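Long-range contact in post-proline cleaving enzyme (Rickettsia typhi, PDB 4HVT), which probably acts as a serine-type oligopeptidase of the prolyl oligopeptidase family, cutting peptides after proline: residues A[298-303]-A[325-330]. Numbering follows the deposited sequence.
Sequences FKEYVF and LHFTDL
Val302 and Leu325 form an antiparallel hydrogen-bonded pair, Val302 N to Leu325 O at 2.9 Å and Leu325 N to Val302 O at 3.1 Å, and next to it Tyr301 faces His326 as a non-hydrogen-bonded pair. Beyond His326 the chain leaves the strand, and the bond from Phe327 N to Glu300 O (2.9 Å) closes the other side of the Tyr301/His326 pair. His326 has its CG anti to the backbone N (chi1 -164°). Its imidazole and the Glu300 side chain lie side by side, pointing the same way. His326 NE2 donates to Glu300 OE1 at 2.8 Å, close to the ring plane and on the anti lone pair of the carboxylate. At the other ring nitrogen, His326 ND1 shares a hydrogen bond with Thr328 OG1 (2.8 Å), so the imidazole is gripped from both nitrogens. The paired strands, 301-305 and 322-326, are the two inner ones of a four-stranded antiparallel sheet, consistent with a blade of the family's N-terminal beta-propeller; a type II' turn, Phe298 to Tyr301, leads in from strand 293-298. The edge of His326 meets the face of Tyr301 in a T-shaped stack, planes at 85°, with His326 CD2 3.8 Å from Tyr301 CZ; Tyr301 OH is hydrogen-bonded to Glu382 OE1. Among the apolar contacts, Val302 CG2 touches Leu325 CD2 and, at 4.0 Å, Leu330 CD1, while Leu249 also packs against Val302.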
ATOM      1  N   PHE A 298       0.418  11.353  21.269  1.00  9.17           N
ATOM      2  CA  PHE A 298       1.211  12.493  21.641  1.00  9.75           C
ATOM      3  C   PHE A 298       1.183  12.532  23.160  1.00 10.09           C
ATOM      4  O   PHE A 298       0.101  12.591  23.767  1.00  9.68           O
ATOM      5  CB  PHE A 298       0.624  13.771  21.101  1.00 10.37           C
ATOM      6  CG  PHE A 298       1.481  14.991  21.369  1.00 11.09           C
ATOM      7  CD1 PHE A 298       2.752  15.081  20.833  1.00 11.35           C
ATOM      8  CD2 PHE A 298       1.035  16.013  22.212  1.00 12.08           C
ATOM      9  CE1 PHE A 298       3.541  16.208  21.089  1.00 12.12           C
ATOM     10  CE2 PHE A 298       1.826  17.136  22.477  1.00 12.52           C
ATOM     11  CZ  PHE A 298       3.066  17.238  21.898  1.00 12.42           C
ATOM     12  N   LYS A 299       2.357  12.542  23.774  1.00 10.51           N
ATOM     13  CA  LYS A 299       2.448  12.425  25.228  1.00 11.01           C
ATOM     14  C   LYS A 299       1.610  11.203  25.643  1.00 10.65           C
ATOM     15  O   LYS A 299       1.706  10.172  25.017  1.00  9.76           O
ATOM     16  CB  LYS A 299       2.057  13.739  25.948  1.00 12.25           C
ATOM     17  CG  LYS A 299       2.720  14.961  25.366  1.00 13.34           C
ATOM     18  CD  LYS A 299       4.156  14.950  25.475  1.00 14.28           C
ATOM     19  CE  LYS A 299       4.657  16.424  25.619  1.00 15.48           C
ATOM     20  NZ  LYS A 299       6.116  16.354  25.748  1.00 15.99           N
ATOM     21  N   GLU A 300       0.777  11.338  26.656  1.00 11.05           N
ATOM     22  CA  GLU A 300      -0.035  10.206  27.147  1.00 11.32           C
ATOM     23  C   GLU A 300      -1.419  10.109  26.477  1.00 10.83           C
ATOM     24  O   GLU A 300      -2.248   9.330  26.912  1.00 10.37           O
ATOM     25  CB  GLU A 300      -0.194  10.334  28.684  1.00 12.66           C
ATOM     26  CG  GLU A 300       1.134  10.108  29.391  1.00 13.82           C
ATOM     27  CD  GLU A 300       1.066  10.130  30.894  1.00 16.01           C
ATOM     28  OE1 GLU A 300      -0.054  10.091  31.446  1.00 17.62           O
ATOM     29  OE2 GLU A 300       2.165  10.213  31.548  1.00 17.52           O
ATOM     30  N   TYR A 301      -1.645  10.817  25.368  1.00 10.45           N
ATOM     31  CA  TYR A 301      -2.930  10.829  24.674  1.00 10.25           C
ATOM     32  C   TYR A 301      -2.857  10.009  23.377  1.00  9.59           C
ATOM     33  O   TYR A 301      -1.790  10.016  22.749  1.00  9.33           O
ATOM     34  CB  TYR A 301      -3.348  12.270  24.357  1.00 10.72           C
ATOM     35  CG  TYR A 301      -3.708  13.010  25.619  1.00 11.69           C
ATOM     36  CD1 TYR A 301      -2.717  13.469  26.478  1.00 12.17           C
ATOM     37  CD2 TYR A 301      -5.025  13.150  26.005  1.00 12.33           C
ATOM     38  CE1 TYR A 301      -3.022  14.070  27.666  1.00 13.08           C
ATOM     39  CE2 TYR A 301      -5.336  13.771  27.190  1.00 13.09           C
ATOM     40  CZ  TYR A 301      -4.332  14.199  28.025  1.00 13.51           C
ATOM     41  OH  TYR A 301      -4.623  14.773  29.239  1.00 14.94           O
ATOM     42  N   VAL A 302      -3.950   9.392  22.958  1.00  9.16           N
ATOM     43  CA  VAL A 302      -4.043   8.566  21.787  1.00  8.85           C
ATOM     44  C   VAL A 302      -5.159   9.067  20.899  1.00  8.91           C
ATOM     45  O   VAL A 302      -6.118   9.644  21.388  1.00  9.48           O
ATOM     46  CB  VAL A 302      -4.266   7.068  22.145  1.00  8.58           C
ATOM     47  CG1 VAL A 302      -3.001   6.448  22.726  1.00  8.55           C
ATOM     48  CG2 VAL A 302      -5.385   6.943  23.117  1.00  8.78           C
ATOM     49  N   PHE A 303      -4.952   8.948  19.592  1.00  8.48           N
ATOM     50  CA  PHE A 303      -5.885   9.426  18.570  1.00  8.60           C
ATOM     51  C   PHE A 303      -6.533   8.276  17.882  1.00  8.33           C
ATOM     52  O   PHE A 303      -5.838   7.379  17.405  1.00  8.08           O
ATOM     53  CB  PHE A 303      -5.147  10.243  17.519  1.00  8.82           C
ATOM     54  CG  PHE A 303      -4.368  11.408  18.092  1.00  9.24           C
ATOM     55  CD1 PHE A 303      -5.040  12.456  18.601  1.00  9.90           C
ATOM     56  CD2 PHE A 303      -2.979  11.399  18.170  1.00  9.60           C
ATOM     57  CE1 PHE A 303      -4.398  13.526  19.168  1.00 10.26           C
ATOM     58  CE2 PHE A 303      -2.325  12.458  18.758  1.00 10.14           C
ATOM     59  CZ  PHE A 303      -3.041  13.501  19.302  1.00 10.34           C
ATOM     60  N   LEU A 325      -8.028  10.958  23.393  1.00 10.08           N
ATOM     61  CA  LEU A 325      -8.279  10.677  24.820  1.00 10.62           C
ATOM     62  C   LEU A 325      -6.987  10.263  25.501  1.00 10.24           C
ATOM     63  O   LEU A 325      -6.045   9.734  24.923  1.00  9.35           O
ATOM     64  CB  LEU A 325      -9.340   9.606  25.068  1.00 10.90           C
ATOM     65  CG  LEU A 325      -9.181   8.173  24.561  1.00 10.92           C
ATOM     66  CD1 LEU A 325     -10.154   7.198  25.199  1.00 11.57           C
ATOM     67  CD2 LEU A 325      -9.260   8.048  23.004  1.00 10.64           C
ATOM     68  N   HIS A 326      -6.966  10.454  26.783  1.00 10.84           N
ATOM     69  CA  HIS A 326      -5.865   9.909  27.588  1.00 11.00           C
ATOM     70  C   HIS A 326      -5.846   8.392  27.536  1.00 10.71           C
ATOM     71  O   HIS A 326      -6.921   7.741  27.531  1.00 10.56           O
ATOM     72  CB  HIS A 326      -5.982  10.330  29.054  1.00 11.86           C
ATOM     73  CG  HIS A 326      -4.711  10.136  29.822  1.00 12.21           C
ATOM     74  ND1 HIS A 326      -4.471   9.063  30.657  1.00 12.66           N
ATOM     75  CD2 HIS A 326      -3.630  10.947  29.940  1.00 12.57           C
ATOM     76  CE1 HIS A 326      -3.268   9.178  31.188  1.00 12.76           C
ATOM     77  NE2 HIS A 326      -2.725  10.312  30.754  1.00 12.63           N
ATOM     78  N   PHE A 327      -4.656   7.773  27.482  1.00 10.60           N
ATOM     79  CA  PHE A 327      -4.625   6.289  27.245  1.00 10.47           C
ATOM     80  C   PHE A 327      -5.342   5.503  28.343  1.00 11.08           C
ATOM     81  O   PHE A 327      -5.934   4.502  28.045  1.00 10.88           O
ATOM     82  CB  PHE A 327      -3.198   5.733  27.050  1.00 10.49           C
ATOM     83  CG  PHE A 327      -2.427   5.587  28.353  1.00 11.12           C
ATOM     84  CD1 PHE A 327      -1.707   6.638  28.900  1.00 11.52           C
ATOM     85  CD2 PHE A 327      -2.414   4.384  29.004  1.00 11.35           C
ATOM     86  CE1 PHE A 327      -1.031   6.531  30.100  1.00 12.30           C
ATOM     87  CE2 PHE A 327      -1.733   4.246  30.200  1.00 11.89           C
ATOM     88  CZ  PHE A 327      -1.055   5.294  30.756  1.00 12.25           C
ATOM     89  N   THR A 328      -5.373   6.026  29.557  1.00 11.73           N
ATOM     90  CA  THR A 328      -6.035   5.336  30.693  1.00 12.53           C
ATOM     91  C   THR A 328      -7.545   5.241  30.455  1.00 12.62           C
ATOM     92  O   THR A 328      -8.169   4.278  30.897  1.00 13.45           O
ATOM     93  CB  THR A 328      -5.788   5.984  32.049  1.00 13.43           C
ATOM     94  OG1 THR A 328      -6.262   7.340  32.034  1.00 13.91           O
ATOM     95  CG2 THR A 328      -4.307   5.900  32.356  1.00 13.57           C
ATOM     96  N   ASP A 329      -8.122   6.191  29.741  1.00 12.94           N
ATOM     97  CA  ASP A 329      -9.550   6.160  29.449  1.00 13.53           C
ATOM     98  C   ASP A 329      -9.892   5.076  28.431  1.00 13.24           C
ATOM     99  O   ASP A 329     -11.058   4.708  28.314  1.00 13.20           O
ATOM    100  CB  ASP A 329     -10.089   7.497  28.966  1.00 14.36           C
ATOM    101  CG  ASP A 329     -10.429   8.463  30.093  1.00 15.95           C
ATOM    102  OD1 ASP A 329     -10.497   8.063  31.274  1.00 16.54           O
ATOM    103  OD2 ASP A 329     -10.649   9.618  29.752  1.00 17.11           O
ATOM    104  N   LEU A 330      -8.909   4.507  27.748  1.00 12.81           N
ATOM    105  CA  LEU A 330      -9.189   3.362  26.870  1.00 12.39           C
ATOM    106  C   LEU A 330      -9.767   2.170  27.589  1.00 13.65           C
ATOM    107  O   LEU A 330     -10.501   1.408  26.991  1.00 13.64           O
ATOM    108  CB  LEU A 330      -7.939   2.884  26.176  1.00 11.85           C
ATOM    109  CG  LEU A 330      -7.353   3.804  25.119  1.00 11.40           C
ATOM    110  CD1 LEU A 330      -5.980   3.333  24.657  1.00 11.21           C
ATOM    111  CD2 LEU A 330      -8.276   3.946  23.938  1.00 11.22           C
TER